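PDB 4M0N: DUF4974 domain-containing protein from Parabacteroides distasonis, which probably acts as a membrane-bound anti-sigma factor of the FecR family, this piece holding the FecR domain and the FecR C-terminal domain. Local coordinates for residues A[125-130]-A[142-147]. The protein carries 1 engineered substitution. Numbering follows the deposited sequence.
Sequences MRLLPN and ILKKNE
The carbonyl O of Asn-130 accepts a hydrogen bond from the backbone N of Glu-147 at 3.0 Å, with an N-H...O angle of 160°. CA of Asn-146 adds a CA-H...O contact to the same oxygen at 3.4 Å. Nearby, CB of Asn-130 lies 3.3 Å from the carbonyl O of Glu-147. The side-chain OD1 of Asn-130 is hydrogen-bonded to the backbone N of Ala-149, at the first residue of helix 149-152. Strands 123-127 and 142-146 are edge strands of the two beta-sheets of the N-terminal, FecR-type part of the chain. The axes of the segments 125-127 and 142-146 run nearly parallel, at 22°, and come within 9.6 Å. This is a face-to-face contact between sheets at one margin of a beta-sandwich. The chain crosses from one sheet to the other through residues 128-130 and enters strand 131-136, the neighbour of 142-146. Met-125 and Leu-127 reach across and also touch Ile-133 of that strand. The Met-125 chain bends at chi3 (80°), which brings CE to 3.6 Å from CB of Lys-144. SD of Met-125 lies 4.2 Å from CG2 of Ile-142. Leu-127 lays CD2 against CG of Lys-144 at 3.9 Å, the two side chains passing in opposite directions. The Lys-144 chain bends at chi2 (-104°), which places CD, and its end leads away from 125-130 to a salt bridge of NZ with Glu-131.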
ATOM      1  N   MET A 125     -18.453   0.751   4.406  1.00 16.51           N
ATOM      2  CA  MET A 125     -18.563  -0.109   3.247  1.00 16.55           C
ATOM      3  C   MET A 125     -18.062  -1.495   3.566  1.00 19.11           C
ATOM      4  O   MET A 125     -17.052  -1.650   4.215  1.00 19.84           O
ATOM      5  CB  MET A 125     -17.754   0.490   2.106  1.00 20.12           C
ATOM      6  CG  MET A 125     -18.170   1.926   1.789  1.00 28.36           C
ATOM      7  SD  MET A 125     -17.350   2.673   0.351  1.00 41.96           S
ATOM      8  CE  MET A 125     -18.346   1.928  -0.923  1.00 39.50           C
ATOM      9  N   ARG A 126     -18.768  -2.499   3.066  1.00 17.50           N
ATOM     10  CA  ARG A 126     -18.313  -3.858   3.239  1.00 20.77           C
ATOM     11  C   ARG A 126     -17.737  -4.326   1.910  1.00 20.66           C
ATOM     12  O   ARG A 126     -18.276  -4.028   0.835  1.00 21.92           O
ATOM     13  CB  ARG A 126     -19.441  -4.743   3.746  1.00 25.98           C
ATOM     14  CG  ARG A 126     -19.835  -4.380   5.169  1.00 31.16           C
ATOM     15  CD  ARG A 126     -20.686  -5.429   5.862  1.00 47.27           C
ATOM     16  NE  ARG A 126     -22.015  -5.543   5.264  1.00 49.94           N
ATOM     17  CZ  ARG A 126     -23.122  -5.905   5.909  1.00 55.58           C
ATOM     18  NH1 ARG A 126     -23.097  -6.181   7.211  1.00 61.17           N
ATOM     19  NH2 ARG A 126     -24.272  -5.971   5.246  1.00 56.10           N
ATOM     20  N   LEU A 127     -16.647  -5.069   1.997  1.00 17.56           N
ATOM     21  CA  LEU A 127     -15.893  -5.499   0.819  1.00 19.88           C
ATOM     22  C   LEU A 127     -15.722  -6.994   0.853  1.00 18.90           C
ATOM     23  O   LEU A 127     -15.591  -7.586   1.919  1.00 19.36           O
ATOM     24  CB  LEU A 127     -14.518  -4.887   0.830  1.00 18.27           C
ATOM     25  CG  LEU A 127     -14.462  -3.367   0.662  1.00 20.07           C
ATOM     26  CD1 LEU A 127     -13.006  -2.989   0.834  1.00 20.38           C
ATOM     27  CD2 LEU A 127     -15.027  -2.924  -0.674  1.00 19.58           C
ATOM     28  N   LEU A 128     -15.737  -7.581  -0.341  1.00 17.24           N
ATOM     29  CA  LEU A 128     -15.511  -8.987  -0.539  1.00 16.67           C
ATOM     30  C   LEU A 128     -14.222  -9.200  -1.340  1.00 15.48           C
ATOM     31  O   LEU A 128     -13.598  -8.244  -1.788  1.00 14.99           O
ATOM     32  CB  LEU A 128     -16.692  -9.539  -1.351  1.00 17.15           C
ATOM     33  CG  LEU A 128     -18.064  -9.477  -0.696  1.00 20.86           C
ATOM     34  CD1 LEU A 128     -19.111  -9.873  -1.749  1.00 23.33           C
ATOM     35  CD2 LEU A 128     -18.044 -10.441   0.466  1.00 22.31           C
ATOM     36  N   PRO A 129     -13.827 -10.481  -1.531  1.00 16.09           N
ATOM     37  CA  PRO A 129     -12.576 -10.723  -2.241  1.00 15.88           C
ATOM     38  C   PRO A 129     -12.515 -10.089  -3.613  1.00 15.62           C
ATOM     39  O   PRO A 129     -13.478 -10.084  -4.366  1.00 16.02           O
ATOM     40  CB  PRO A 129     -12.508 -12.252  -2.296  1.00 16.84           C
ATOM     41  CG  PRO A 129     -13.184 -12.669  -1.015  1.00 16.92           C
ATOM     42  CD  PRO A 129     -14.354 -11.723  -0.942  1.00 17.53           C
ATOM     43  N   ASN A 130     -11.367  -9.498  -3.894  1.00 14.66           N
ATOM     44  CA  ASN A 130     -11.105  -8.798  -5.143  1.00 15.49           C
ATOM     45  C   ASN A 130     -11.983  -7.565  -5.374  1.00 14.44           C
ATOM     46  O   ASN A 130     -12.242  -7.170  -6.499  1.00 16.30           O
ATOM     47  CB  ASN A 130     -11.077  -9.755  -6.305  1.00 16.62           C
ATOM     48  CG  ASN A 130     -10.097 -10.892  -6.066  1.00 19.56           C
ATOM     49  OD1 ASN A 130      -8.979 -10.655  -5.606  1.00 16.42           O
ATOM     50  ND2 ASN A 130     -10.554 -12.101  -6.220  1.00 21.29           N
ATOM     51  N   ILE A 142     -13.963   8.845  -2.759  1.00 16.79           N
ATOM     52  CA  ILE A 142     -13.945   7.490  -2.309  1.00 16.10           C
ATOM     53  C   ILE A 142     -14.476   6.648  -3.475  1.00 17.36           C
ATOM     54  O   ILE A 142     -15.569   6.918  -3.978  1.00 16.93           O
ATOM     55  CB  ILE A 142     -14.880   7.273  -1.090  1.00 18.07           C
ATOM     56  CG1 ILE A 142     -14.522   8.210   0.084  1.00 19.28           C
ATOM     57  CG2 ILE A 142     -14.799   5.830  -0.633  1.00 18.63           C
ATOM     58  CD1 ILE A 142     -15.558   8.239   1.198  1.00 21.49           C
ATOM     59  N   LEU A 143     -13.705   5.647  -3.869  1.00 15.65           N
ATOM     60  CA  LEU A 143     -14.080   4.758  -4.983  1.00 14.99           C
ATOM     61  C   LEU A 143     -14.060   3.328  -4.541  1.00 14.74           C
ATOM     62  O   LEU A 143     -13.026   2.825  -4.091  1.00 14.84           O
ATOM     63  CB  LEU A 143     -13.085   4.939  -6.150  1.00 16.71           C
ATOM     64  CG  LEU A 143     -13.276   4.004  -7.337  1.00 17.51           C
ATOM     65  CD1 LEU A 143     -14.667   4.182  -7.889  1.00 18.94           C
ATOM     66  CD2 LEU A 143     -12.178   4.233  -8.406  1.00 19.54           C
ATOM     67  N   LYS A 144     -15.190   2.636  -4.690  1.00 15.69           N
ATOM     68  CA  LYS A 144     -15.213   1.199  -4.546  1.00 16.38           C
ATOM     69  C   LYS A 144     -15.235   0.577  -5.927  1.00 15.48           C
ATOM     70  O   LYS A 144     -15.984   0.996  -6.784  1.00 15.79           O
ATOM     71  CB  LYS A 144     -16.463   0.767  -3.771  1.00 18.22           C
ATOM     72  CG  LYS A 144     -16.573  -0.732  -3.506  1.00 19.80           C
ATOM     73  CD  LYS A 144     -17.575  -1.392  -4.405  1.00 28.08           C
ATOM     74  CE  LYS A 144     -17.491  -2.905  -4.368  1.00 30.93           C
ATOM     75  NZ  LYS A 144     -18.356  -3.430  -5.474  1.00 30.26           N
ATOM     76  N   LYS A 145     -14.413  -0.451  -6.107  1.00 15.95           N
ATOM     77  CA  LYS A 145     -14.222  -1.064  -7.396  1.00 16.13           C
ATOM     78  C   LYS A 145     -13.686  -2.476  -7.267  1.00 16.42           C
ATOM     79  O   LYS A 145     -13.370  -2.924  -6.178  1.00 17.70           O
ATOM     80  CB  LYS A 145     -13.245  -0.252  -8.246  1.00 18.19           C
ATOM     81  CG  LYS A 145     -11.834  -0.168  -7.682  1.00 19.08           C
ATOM     82  CD  LYS A 145     -10.887   0.575  -8.618  1.00 23.12           C
ATOM     83  CE  LYS A 145     -10.714  -0.059  -9.996  1.00 27.53           C
ATOM     84  NZ  LYS A 145      -9.516   0.547 -10.621  1.00 29.63           N
ATOM     85  N   ASN A 146     -13.572  -3.170  -8.402  1.00 17.16           N
ATOM     86  CA  ASN A 146     -12.935  -4.472  -8.416  1.00 18.96           C
ATOM     87  C   ASN A 146     -11.465  -4.326  -8.685  1.00 17.02           C
ATOM     88  O   ASN A 146     -11.036  -3.472  -9.475  1.00 19.05           O
ATOM     89  CB  ASN A 146     -13.557  -5.377  -9.494  1.00 20.18           C
ATOM     90  CG  ASN A 146     -15.007  -5.700  -9.228  1.00 25.74           C
ATOM     91  OD1 ASN A 146     -15.408  -5.940  -8.094  1.00 29.66           O
ATOM     92  ND2 ASN A 146     -15.793  -5.776 -10.292  1.00 31.06           N
ATOM     93  N   GLU A 147     -10.671  -5.173  -8.058  1.00 16.66           N
ATOM     94  CA  GLU A 147      -9.241  -5.216  -8.363  1.00 17.15           C
ATOM     95  C   GLU A 147      -8.750  -6.571  -7.911  1.00 17.08           C
ATOM     96  O   GLU A 147      -9.216  -7.118  -6.906  1.00 16.94           O
ATOM     97  CB  GLU A 147      -8.479  -4.089  -7.647  1.00 17.90           C
ATOM     98  CG  GLU A 147      -6.982  -4.036  -7.952  1.00 18.83           C
ATOM     99  CD  GLU A 147      -6.705  -3.877  -9.429  1.00 22.61           C
ATOM    100  OE1 GLU A 147      -6.624  -2.733  -9.899  1.00 24.96           O
ATOM    101  OE2 GLU A 147      -6.544  -4.907 -10.119  1.00 21.09           O
TER